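Local coordinates for protein precorrin-6y methylase (Rhodobacter capsulatus, PDB 3NJR) that forms the C-terminal domain of precorrin-6Y C5,15-methyltransferase, an S-adenosylmethionine-dependent enzyme that methylates and decarboxylates its precorrin substrate in cobalamin biosynthesis, at residues P42-T47 and G67-E72; A49-R54 and P123-I128; E91-N96 and P104-V109; I81-R86 and P114-D119. One frame throughout, in Å; residues are numbered along the deposited sequence.

Contact 1 of 4, residues P42-T47 and G67-E72; sequences PMRALT and GSVSVE. With SAH (S-adenosyl-L-homocysteine), chain C.
R44 reaches from helix 41-51 across to S68, V69 and E72 on the first turns of helix 68-75, and E72 OE1 lies alongside its chain from CB to NH1. R44 CB lies 3.9 Å from E72 OE1. CG passes the same oxygen and also touches V69, with R44 CG 4.2 Å from V69 CG2, so the aliphatic part of the arginine packs against the valine. At CD S68 joins in: R44 CD is 3.1 Å from S68 OG and 3.2 Å from E72 OE1. The bend at the third torsion (chi3 -26°) sets R44 NE beside S68 OG, 3.0 Å away and approached obliquely, and places NH1 on E72. The tip ends in a salt bridge, R44 NH1 to E72 OE1 at 3.1 Å, nearly straight at 170°. E72 OE1 lies in the guanidinium plane but is itself met from above its carboxylate.

Several bonds fix these charged groups in a buried setting. R44 NH1 also donates to R27 O and NH2 to T39 O, while E72 OE1 accepts from G26 N and OE2 pairs with R27. S68 OG donates at 2.7 Å to SAH OXT, the carboxylate of the bound S-adenosyl-L-homocysteine; R44 is placed as a second-shell neighbour of this part of the ligand pocket.

Helix 41-51 also rests against a second subunit. The two helical segments cross at -56°, 10.4 Å apart at their axes, and V69 packs on L48 and L51 of helix 41-51 and on F127 of strand 125-128.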
# COMPACT_ATOMS: atom_id res chain seq x y z
N PRO A 42 11.77 12.22 0.02
CA PRO A 42 11.66 11.15 1.03
C PRO A 42 12.40 9.86 0.63
O PRO A 42 12.89 9.12 1.49
CB PRO A 42 10.15 10.90 1.11
CG PRO A 42 9.51 12.12 0.49
CD PRO A 42 10.46 12.51 -0.59
N MET A 43 12.48 9.59 -0.67
CA MET A 43 13.20 8.40 -1.11
C MET A 43 14.70 8.63 -0.94
O MET A 43 15.45 7.71 -0.57
CB MET A 43 12.82 7.99 -2.53
CG MET A 43 13.41 6.62 -2.98
SD MET A 43 12.66 5.09 -2.28
CE MET A 43 10.92 5.37 -2.65
N ARG A 44 15.13 9.88 -1.18
CA ARG A 44 16.52 10.24 -0.99
C ARG A 44 16.95 10.11 0.47
O ARG A 44 18.07 9.66 0.75
CB ARG A 44 16.81 11.65 -1.50
CG ARG A 44 18.23 11.78 -2.00
CD ARG A 44 18.51 13.10 -2.70
NE ARG A 44 17.33 13.71 -3.30
CZ ARG A 44 16.60 14.66 -2.71
NH1 ARG A 44 16.93 15.08 -1.49
NH2 ARG A 44 15.55 15.19 -3.33
N ALA A 45 16.06 10.46 1.39
CA ALA A 45 16.34 10.18 2.79
C ALA A 45 16.52 8.69 3.04
O ALA A 45 17.49 8.28 3.70
CB ALA A 45 15.25 10.76 3.70
N LEU A 46 15.64 7.86 2.49
CA LEU A 46 15.69 6.41 2.79
C LEU A 46 16.98 5.79 2.28
O LEU A 46 17.63 4.98 2.98
CB LEU A 46 14.50 5.65 2.21
CG LEU A 46 13.21 5.86 2.98
CD1 LEU A 46 12.04 5.38 2.12
CD2 LEU A 46 13.23 5.18 4.35
N THR A 47 17.34 6.19 1.07
CA THR A 47 18.52 5.71 0.38
C THR A 47 19.78 6.10 1.16
O THR A 47 20.56 5.22 1.59
CB THR A 47 18.54 6.29 -1.03
OG1 THR A 47 17.37 5.85 -1.72
CG2 THR A 47 19.78 5.85 -1.78
N GLY A 67 22.40 13.91 -9.87
CA GLY A 67 23.43 13.74 -8.84
C GLY A 67 23.03 14.02 -7.40
O GLY A 67 23.89 14.28 -6.56
N SER A 68 21.74 13.97 -7.09
CA SER A 68 21.29 14.42 -5.77
C SER A 68 21.74 13.51 -4.62
O SER A 68 22.04 13.97 -3.52
CB SER A 68 19.76 14.60 -5.75
OG SER A 68 19.10 13.33 -5.72
N VAL A 69 21.78 12.21 -4.88
CA VAL A 69 22.25 11.23 -3.90
C VAL A 69 23.70 11.53 -3.51
O VAL A 69 24.04 11.54 -2.31
CB VAL A 69 22.09 9.79 -4.45
CG1 VAL A 69 22.88 8.80 -3.64
CG2 VAL A 69 20.64 9.41 -4.48
N SER A 70 24.52 11.80 -4.54
CA SER A 70 25.95 12.09 -4.37
C SER A 70 26.15 13.39 -3.60
O SER A 70 27.09 13.49 -2.80
CB SER A 70 26.65 12.22 -5.72
OG SER A 70 26.76 11.01 -6.43
N VAL A 71 25.29 14.37 -3.86
CA VAL A 71 25.39 15.68 -3.22
C VAL A 71 25.12 15.49 -1.74
O VAL A 71 25.96 15.83 -0.90
CB VAL A 71 24.44 16.72 -3.86
CG1 VAL A 71 24.34 17.96 -3.03
CG2 VAL A 71 24.91 17.10 -5.24
N GLU A 72 23.99 14.90 -1.40
CA GLU A 72 23.72 14.55 0.00
C GLU A 72 24.75 13.56 0.64
O GLU A 72 25.04 13.67 1.84
CB GLU A 72 22.27 14.09 0.19
CG GLU A 72 21.30 15.05 -0.46
CD GLU A 72 19.94 15.10 0.19
OE1 GLU A 72 19.26 14.06 0.26
OE2 GLU A 72 19.52 16.19 0.63
N SAH C . 19.51 9.15 -8.60
CA SAH C . 19.05 10.15 -9.61
CB SAH C . 17.72 9.70 -10.22
CG SAH C . 17.81 9.49 -11.73
SD SAH C . 17.71 7.76 -12.12
C SAH C . 18.96 11.52 -8.99
O SAH C . 19.03 12.56 -9.66
OXT SAH C . 18.81 11.67 -7.78
C5' SAH C . 17.75 7.70 -13.90
C4' SAH C . 19.09 8.11 -14.52
O4' SAH C . 20.01 7.01 -14.69
C3' SAH C . 18.88 8.71 -15.91
O3' SAH C . 19.36 10.05 -15.92
C2' SAH C . 19.70 7.86 -16.86
O2' SAH C . 20.37 8.63 -17.87
C1' SAH C . 20.69 7.15 -15.94
N9 SAH C . 21.18 5.88 -16.56
C8 SAH C . 20.45 5.04 -17.32
N7 SAH C . 21.20 3.99 -17.76
C5 SAH C . 22.44 4.16 -17.27
C6 SAH C . 23.73 3.41 -17.33
N6 SAH C . 23.79 2.26 -18.03
N1 SAH C . 24.81 3.91 -16.68
C2 SAH C . 24.74 5.06 -15.99
N3 SAH C . 23.60 5.79 -15.89
C4 SAH C . 22.44 5.40 -16.49

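Contact 2 of 4, residues A49-R54 and P123-I128; sequences AALAPR and PEAVFI
The shortest polar bond within these segments, R54 NH1 to A52 O at 2.8 Å, lies in the turn just beyond L51, the residue that packs on A125, V126 and F127. R54 NH1 approaches in the plane of the A52 carbonyl, on a lone pair, while A52 O lies 19° out of the R54 guanidinium plane. A52, with positive phi, is where the chain leaves helix 41-51. The strand L51 packs on, 125-128, is the fourth in a sheet of order 3-2-1-4-5-7-6, the class I methyltransferase fold, and lies between strands 58-62 and 149-154.

L51 alone carries the helix side of the contact, through one methyl. CG is anti to the carbonyl carbon (chi1 -77°), and CD2 comes down over the strand between the side chains of A125 and F127, both of which point toward the helix. V126 points away and offers its backbone instead, with V126 O 3.9 Å from L51 CD2. L51 O accepts from R149 NH1, and W73 of helix 68-75 covers both L51 and A125. The ring of F127 goes on to touch S-adenosyl-L-homocysteine. L51 and F127 cross at about a right angle, with L51 CD2 4.1 Å from F127 CB and 4.4 Å from A125 CB.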
# COMPACT_ATOMS: atom_id res chain seq x y z
N ALA A 49 20.00 6.86 4.22
CA ALA A 49 19.98 6.05 5.45
C ALA A 49 20.59 4.66 5.23
O ALA A 49 21.40 4.18 6.06
CB ALA A 49 18.57 5.96 6.01
N ALA A 50 20.23 4.02 4.12
CA ALA A 50 20.79 2.72 3.76
C ALA A 50 22.29 2.80 3.41
O ALA A 50 23.06 1.89 3.72
CB ALA A 50 20.00 2.10 2.59
N LEU A 51 22.69 3.88 2.73
CA LEU A 51 24.07 4.05 2.28
C LEU A 51 24.97 4.28 3.49
O LEU A 51 26.10 3.76 3.53
CB LEU A 51 24.18 5.20 1.27
CG LEU A 51 23.70 4.89 -0.16
CD1 LEU A 51 23.54 6.13 -1.00
CD2 LEU A 51 24.65 3.94 -0.86
N ALA A 52 24.47 5.05 4.47
CA ALA A 52 25.14 5.22 5.77
C ALA A 52 26.57 5.76 5.67
O ALA A 52 27.49 5.13 6.15
CB ALA A 52 25.13 3.91 6.57
N PRO A 53 26.75 6.96 5.07
CA PRO A 53 28.09 7.58 4.93
C PRO A 53 28.87 7.67 6.25
O PRO A 53 28.29 8.04 7.29
CB PRO A 53 27.78 9.00 4.44
CG PRO A 53 26.37 9.00 4.00
CD PRO A 53 25.67 7.81 4.52
N ARG A 54 30.15 7.30 6.24
CA ARG A 54 31.07 7.65 7.32
C ARG A 54 32.01 8.63 6.66
O ARG A 54 32.16 8.62 5.45
CB ARG A 54 31.87 6.45 7.85
CG ARG A 54 31.16 5.55 8.85
CD ARG A 54 30.17 4.61 8.18
NE ARG A 54 29.74 3.56 9.11
CZ ARG A 54 28.69 2.77 8.93
NH1 ARG A 54 27.93 2.89 7.84
NH2 ARG A 54 28.38 1.84 9.84
N PRO A 123 35.12 1.66 -4.53
CA PRO A 123 34.43 2.50 -3.56
C PRO A 123 34.27 1.78 -2.24
O PRO A 123 34.52 0.58 -2.19
CB PRO A 123 33.07 2.67 -4.20
CG PRO A 123 32.84 1.31 -4.86
CD PRO A 123 34.17 0.97 -5.43
N GLU A 124 33.86 2.52 -1.20
CA GLU A 124 33.44 1.94 0.07
C GLU A 124 31.93 1.60 0.03
O GLU A 124 31.48 0.68 0.73
CB GLU A 124 33.75 2.91 1.21
CG GLU A 124 35.19 2.84 1.79
CD GLU A 124 36.24 3.60 0.98
OE1 GLU A 124 35.96 4.72 0.49
OE2 GLU A 124 37.37 3.08 0.82
N ALA A 125 31.18 2.33 -0.81
CA ALA A 125 29.74 2.10 -1.09
C ALA A 125 29.36 2.32 -2.57
O ALA A 125 29.99 3.14 -3.26
CB ALA A 125 28.90 3.00 -0.19
N VAL A 126 28.33 1.60 -3.06
CA VAL A 126 27.79 1.81 -4.43
C VAL A 126 26.28 2.01 -4.41
O VAL A 126 25.56 1.32 -3.67
CB VAL A 126 27.98 0.60 -5.35
CG1 VAL A 126 27.70 0.98 -6.81
CG2 VAL A 126 29.33 -0.05 -5.19
N PHE A 127 25.79 2.92 -5.24
CA PHE A 127 24.36 3.14 -5.37
C PHE A 127 23.98 2.98 -6.81
O PHE A 127 24.56 3.61 -7.68
CB PHE A 127 23.94 4.54 -4.87
CG PHE A 127 22.51 4.91 -5.23
CD1 PHE A 127 21.43 4.30 -4.59
CD2 PHE A 127 22.24 5.85 -6.23
CE1 PHE A 127 20.11 4.62 -4.93
CE2 PHE A 127 20.91 6.18 -6.58
CZ PHE A 127 19.84 5.57 -5.91
N ILE A 128 22.99 2.14 -7.05
CA ILE A 128 22.43 1.99 -8.39
C ILE A 128 21.01 2.52 -8.41
O ILE A 128 20.08 1.89 -7.86
CB ILE A 128 22.42 0.52 -8.87
CG1 ILE A 128 23.83 -0.09 -8.81
CG2 ILE A 128 21.89 0.45 -10.29
CD1 ILE A 128 24.12 -0.90 -7.55

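Contact 3 of 4, residues E91-N96 and P104-V109; sequences ENIQKN and PRMRAV
The carboxamide of Q94 is the flat group that meets the strand: its NE2 lies 4.0 Å from A108 CB, and the methyl stands at a slant to the amide, neither squarely over a face nor in the plane. A bend at the second torsion (chi2 71°) brings this group nearer the strand than its own CB direction would suggest, and it lies at the more exposed margin of the contact. On the helix itself, the amide of N96 accepts from A33 N and so ties helix 87-99 to a loop beside it.

Next to Q94 the contact is apolar and more deeply buried. I93 points at the strand and uses one branch: CG2, set anti to the backbone N, reaches A108 and M106. I93 CG2 is 3.9 Å from A108 CB and 4.0 Å from M106 CE. M106 comes in with its chain extended throughout and crosses I93 at about a right angle, so that its terminal methyl alone does the touching. The same methionine also packs on S70, V71 and C74, and so touches both helix 87-99 and helix 68-75. R107 and V109 alternate with these residues and point away from the helix.

The short axes lie 8.9 Å apart and run nearly opposite, at 170°. This is the helix-on-strand packing of a beta-alpha-beta crossover: strand 79-84, helix 87-99 and then the parallel edge strand 106-110 of the Rossmann-like methyltransferase sheet.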
# COMPACT_ATOMS: atom_id res chain seq x y z
N GLU A 91 25.49 18.18 -17.00
CA GLU A 91 25.52 19.60 -16.78
C GLU A 91 24.84 20.02 -15.47
O GLU A 91 25.36 20.89 -14.75
CB GLU A 91 24.86 20.29 -17.95
CG GLU A 91 25.33 21.69 -18.16
CD GLU A 91 24.21 22.59 -18.68
OE1 GLU A 91 23.24 22.05 -19.30
OE2 GLU A 91 24.30 23.83 -18.46
N ASN A 92 23.69 19.40 -15.17
CA ASN A 92 23.01 19.58 -13.88
C ASN A 92 23.83 19.07 -12.69
O ASN A 92 23.88 19.73 -11.65
CB ASN A 92 21.62 18.93 -13.89
CG ASN A 92 20.59 19.71 -14.71
OD1 ASN A 92 19.64 19.11 -15.23
ND2 ASN A 92 20.75 21.03 -14.82
N ILE A 93 24.46 17.90 -12.84
CA ILE A 93 25.41 17.36 -11.85
C ILE A 93 26.51 18.39 -11.63
O ILE A 93 26.92 18.64 -10.50
CB ILE A 93 26.10 16.04 -12.31
CG1 ILE A 93 25.07 14.98 -12.69
CG2 ILE A 93 27.08 15.54 -11.26
CD1 ILE A 93 25.66 13.80 -13.40
N GLN A 94 26.97 19.00 -12.71
CA GLN A 94 28.06 19.94 -12.61
C GLN A 94 27.65 21.16 -11.81
O GLN A 94 28.44 21.66 -10.99
CB GLN A 94 28.57 20.33 -13.99
CG GLN A 94 30.06 20.49 -14.00
CD GLN A 94 30.77 19.15 -13.89
OE1 GLN A 94 31.41 18.84 -12.86
NE2 GLN A 94 30.64 18.32 -14.95
N LYS A 95 26.43 21.64 -12.04
CA LYS A 95 25.91 22.79 -11.31
C LYS A 95 25.83 22.52 -9.81
O LYS A 95 26.16 23.40 -9.00
CB LYS A 95 24.57 23.22 -11.86
CG LYS A 95 24.67 23.73 -13.28
CD LYS A 95 23.34 24.17 -13.85
CE LYS A 95 23.51 24.75 -15.25
NZ LYS A 95 22.18 25.02 -15.88
N ASN A 96 25.45 21.29 -9.45
CA ASN A 96 25.29 20.92 -8.05
C ASN A 96 26.63 20.77 -7.39
O ASN A 96 26.78 21.07 -6.21
CB ASN A 96 24.48 19.64 -7.93
CG ASN A 96 23.05 19.84 -8.36
OD1 ASN A 96 22.41 20.81 -7.96
ND2 ASN A 96 22.53 18.94 -9.18
N PRO A 104 36.40 19.42 -4.94
CA PRO A 104 37.39 18.51 -4.36
C PRO A 104 36.82 17.11 -4.03
O PRO A 104 37.50 16.12 -4.21
CB PRO A 104 37.80 19.23 -3.07
CG PRO A 104 36.59 20.11 -2.72
CD PRO A 104 36.15 20.59 -4.08
N ARG A 105 35.58 17.05 -3.56
CA ARG A 105 34.97 15.83 -3.02
C ARG A 105 34.21 14.99 -4.07
O ARG A 105 34.06 13.79 -3.91
CB ARG A 105 33.98 16.22 -1.92
CG ARG A 105 34.58 16.57 -0.59
CD ARG A 105 33.46 16.83 0.43
NE ARG A 105 33.74 16.35 1.80
CZ ARG A 105 34.78 15.59 2.18
NH1 ARG A 105 35.70 15.16 1.31
NH2 ARG A 105 34.90 15.23 3.45
N MET A 106 33.71 15.65 -5.12
CA MET A 106 32.76 15.03 -6.03
C MET A 106 33.13 15.19 -7.50
O MET A 106 33.36 16.31 -7.96
CB MET A 106 31.37 15.58 -5.73
CG MET A 106 30.27 15.19 -6.70
SD MET A 106 28.64 15.33 -5.92
CE MET A 106 27.53 15.34 -7.34
N ARG A 107 33.17 14.07 -8.23
CA ARG A 107 33.50 14.02 -9.66
C ARG A 107 32.32 13.58 -10.54
O ARG A 107 31.60 12.65 -10.21
CB ARG A 107 34.60 12.99 -9.91
CG ARG A 107 35.99 13.50 -10.07
CD ARG A 107 36.96 12.30 -10.14
NE ARG A 107 36.90 11.58 -11.42
CZ ARG A 107 37.50 10.41 -11.66
NH1 ARG A 107 38.20 9.81 -10.71
NH2 ARG A 107 37.39 9.85 -12.86
N ALA A 108 32.17 14.19 -11.71
CA ALA A 108 31.24 13.61 -12.68
C ALA A 108 31.99 12.88 -13.76
O ALA A 108 33.02 13.36 -14.24
CB ALA A 108 30.36 14.67 -13.28
N VAL A 109 31.50 11.70 -14.13
CA VAL A 109 32.01 10.94 -15.26
C VAL A 109 30.86 10.76 -16.26
O VAL A 109 29.84 10.14 -15.94
CB VAL A 109 32.61 9.55 -14.83
CG1 VAL A 109 32.91 8.68 -16.04
CG2 VAL A 109 33.87 9.74 -14.01

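Contact 4 of 4, residues I81-R86 and P114-D119; sequences ITIEPR and PAALAD. With SAH (S-adenosyl-L-homocysteine), chain C.
With CG1 of I83 at a chi1 of -29°, CG2 falls on the side anti to the backbone N and meets A116, while CG1 and CD1 turn to L117. I83 CG2 lies 3.7 Å from A116 CB, and I83 CG1 is 4.0 Å from L117 CD1. The CB of L117 does not point at the strand, but its CD1 comes close to I83, and the two side chains cross at about a right angle. The contact is wholly apolar and packs the irregular, helix-like turn 114-118 against the side of the sheet on which I83 stands; L117 continues onto W60 and I62 of the neighbouring strand.

E84 ends the strand in the manner of class I methyltransferases, where an acidic residue at the end of the second strand holds the cofactor ribose. Its CG is anti to the backbone N (chi1 167°) and the chain then bends, presenting both carboxylate oxygens to the diol of S-adenosyl-L-homocysteine. SAH O3' donates to E84 OE1 and SAH O2' to E84 OE2, each at 2.7 Å. G65 N also donates to OE1. On E84 OE2 the anti lone pair takes R86 N at 2.9 Å, the amide of the residue at the N-cap position of helix 87-99.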
# COMPACT_ATOMS: atom_id res chain seq x y z
N ILE A 81 32.03 9.51 -6.93
CA ILE A 81 32.13 9.58 -8.39
C ILE A 81 30.74 9.28 -8.96
O ILE A 81 30.14 8.26 -8.61
CB ILE A 81 33.16 8.57 -8.96
CG1 ILE A 81 34.57 8.92 -8.50
CG2 ILE A 81 33.10 8.54 -10.48
CD1 ILE A 81 35.51 7.78 -8.52
N THR A 82 30.24 10.14 -9.83
CA THR A 82 28.86 10.09 -10.31
C THR A 82 28.83 9.81 -11.80
O THR A 82 29.32 10.60 -12.57
CB THR A 82 28.15 11.44 -10.02
OG1 THR A 82 28.31 11.76 -8.63
CG2 THR A 82 26.66 11.38 -10.36
N ILE A 83 28.24 8.68 -12.18
CA ILE A 83 28.28 8.17 -13.56
C ILE A 83 26.95 8.39 -14.27
O ILE A 83 25.95 7.80 -13.88
CB ILE A 83 28.51 6.64 -13.54
CG1 ILE A 83 29.32 6.19 -12.30
CG2 ILE A 83 29.04 6.11 -14.89
CD1 ILE A 83 30.77 6.56 -12.31
N GLU A 84 26.94 9.22 -15.31
CA GLU A 84 25.73 9.51 -16.10
C GLU A 84 26.06 9.64 -17.62
O GLU A 84 27.01 10.35 -17.99
CB GLU A 84 25.06 10.77 -15.56
CG GLU A 84 23.96 11.42 -16.41
CD GLU A 84 22.76 10.50 -16.69
OE1 GLU A 84 22.09 10.05 -15.73
OE2 GLU A 84 22.49 10.25 -17.88
N PRO A 85 25.30 8.94 -18.51
CA PRO A 85 25.63 9.07 -19.94
C PRO A 85 25.23 10.40 -20.55
O PRO A 85 25.99 10.96 -21.35
CB PRO A 85 24.89 7.90 -20.61
CG PRO A 85 23.80 7.56 -19.66
CD PRO A 85 24.33 7.85 -18.28
N ARG A 86 24.08 10.93 -20.16
CA ARG A 86 23.51 12.09 -20.85
C ARG A 86 24.21 13.42 -20.53
O ARG A 86 24.17 13.90 -19.39
CB ARG A 86 22.01 12.20 -20.56
CG ARG A 86 21.21 11.08 -21.19
CD ARG A 86 19.73 11.30 -21.03
NE ARG A 86 19.38 12.70 -21.22
CZ ARG A 86 18.15 13.18 -21.16
NH1 ARG A 86 17.12 12.37 -20.93
NH2 ARG A 86 17.94 14.49 -21.33
N PRO A 114 28.80 -0.78 -17.33
CA PRO A 114 30.03 -0.90 -16.54
C PRO A 114 31.31 -0.28 -17.11
O PRO A 114 32.26 -0.13 -16.34
CB PRO A 114 30.19 -2.42 -16.41
CG PRO A 114 28.95 -3.04 -17.06
CD PRO A 114 28.54 -2.02 -18.06
N ALA A 115 31.36 0.04 -18.40
CA ALA A 115 32.60 0.60 -18.99
C ALA A 115 33.20 1.77 -18.18
O ALA A 115 34.40 1.76 -17.88
CB ALA A 115 32.41 0.98 -20.49
N ALA A 116 32.38 2.74 -17.77
CA ALA A 116 32.89 3.93 -17.06
C ALA A 116 33.48 3.66 -15.68
O ALA A 116 34.21 4.50 -15.14
CB ALA A 116 31.82 5.00 -16.98
N LEU A 117 33.17 2.49 -15.13
CA LEU A 117 33.62 2.07 -13.81
C LEU A 117 35.02 1.51 -13.84
O LEU A 117 35.67 1.43 -12.80
CB LEU A 117 32.71 0.97 -13.29
CG LEU A 117 31.43 1.30 -12.55
CD1 LEU A 117 30.82 2.60 -13.06
CD2 LEU A 117 30.45 0.15 -12.66
N ALA A 118 35.48 1.10 -15.02
CA ALA A 118 36.68 0.25 -15.15
C ALA A 118 37.97 0.85 -14.65
O ALA A 118 38.79 0.12 -14.07
CB ALA A 118 36.85 -0.22 -16.61
N ASP A 119 38.19 2.14 -14.87
CA ASP A 119 39.41 2.77 -14.33
C ASP A 119 39.22 3.56 -13.03
O ASP A 119 40.11 4.30 -12.60
CB ASP A 119 40.11 3.65 -15.39
CG ASP A 119 39.22 4.78 -15.92
OD1 ASP A 119 38.01 4.83 -15.55
OD2 ASP A 119 39.73 5.61 -16.73
N SAH C . 19.51 9.15 -8.60
CA SAH C . 19.05 10.15 -9.61
CB SAH C . 17.72 9.70 -10.22
CG SAH C . 17.81 9.49 -11.73
SD SAH C . 17.71 7.76 -12.12
C SAH C . 18.96 11.52 -8.99
O SAH C . 19.03 12.56 -9.66
OXT SAH C . 18.81 11.67 -7.78
C5' SAH C . 17.75 7.70 -13.90
C4' SAH C . 19.09 8.11 -14.52
O4' SAH C . 20.01 7.01 -14.69
C3' SAH C . 18.88 8.71 -15.91
O3' SAH C . 19.36 10.05 -15.92
C2' SAH C . 19.70 7.86 -16.86
O2' SAH C . 20.37 8.63 -17.87
C1' SAH C . 20.69 7.15 -15.94
N9 SAH C . 21.18 5.88 -16.56
C8 SAH C . 20.45 5.04 -17.32
N7 SAH C . 21.20 3.99 -17.76
C5 SAH C . 22.44 4.16 -17.27
C6 SAH C . 23.73 3.41 -17.33
N6 SAH C . 23.79 2.26 -18.03
N1 SAH C . 24.81 3.91 -16.68
C2 SAH C . 24.74 5.06 -15.99
N3 SAH C . 23.60 5.79 -15.89
C4 SAH C . 22.44 5.40 -16.49

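In the fold
Contacts 1 and 2 are buried, near the chain centre and touching the bound S-adenosyl-L-homocysteine, and share helix 41-51; they meet where V69 and T47 pack on the ring of F127, and both reach a second subunit. Contacts 3 and 4 lie farther out, about 14 Å from the chain centre, on the strand pair 79-84 and 106-110, whose backbones bond through T82 with R107 and V109. Chemistry follows place: contact 1 is charged though buried, contacts 2 and 4 are apolar between their segments, and contact 3 grades from a buried isoleucine-methionine pair to a polar, more open margin at Q94. Contacts 1 and 4 hold different parts of the ligand, carboxylate and ribose diol, and the hydroxyls of S70 and T82 connect them.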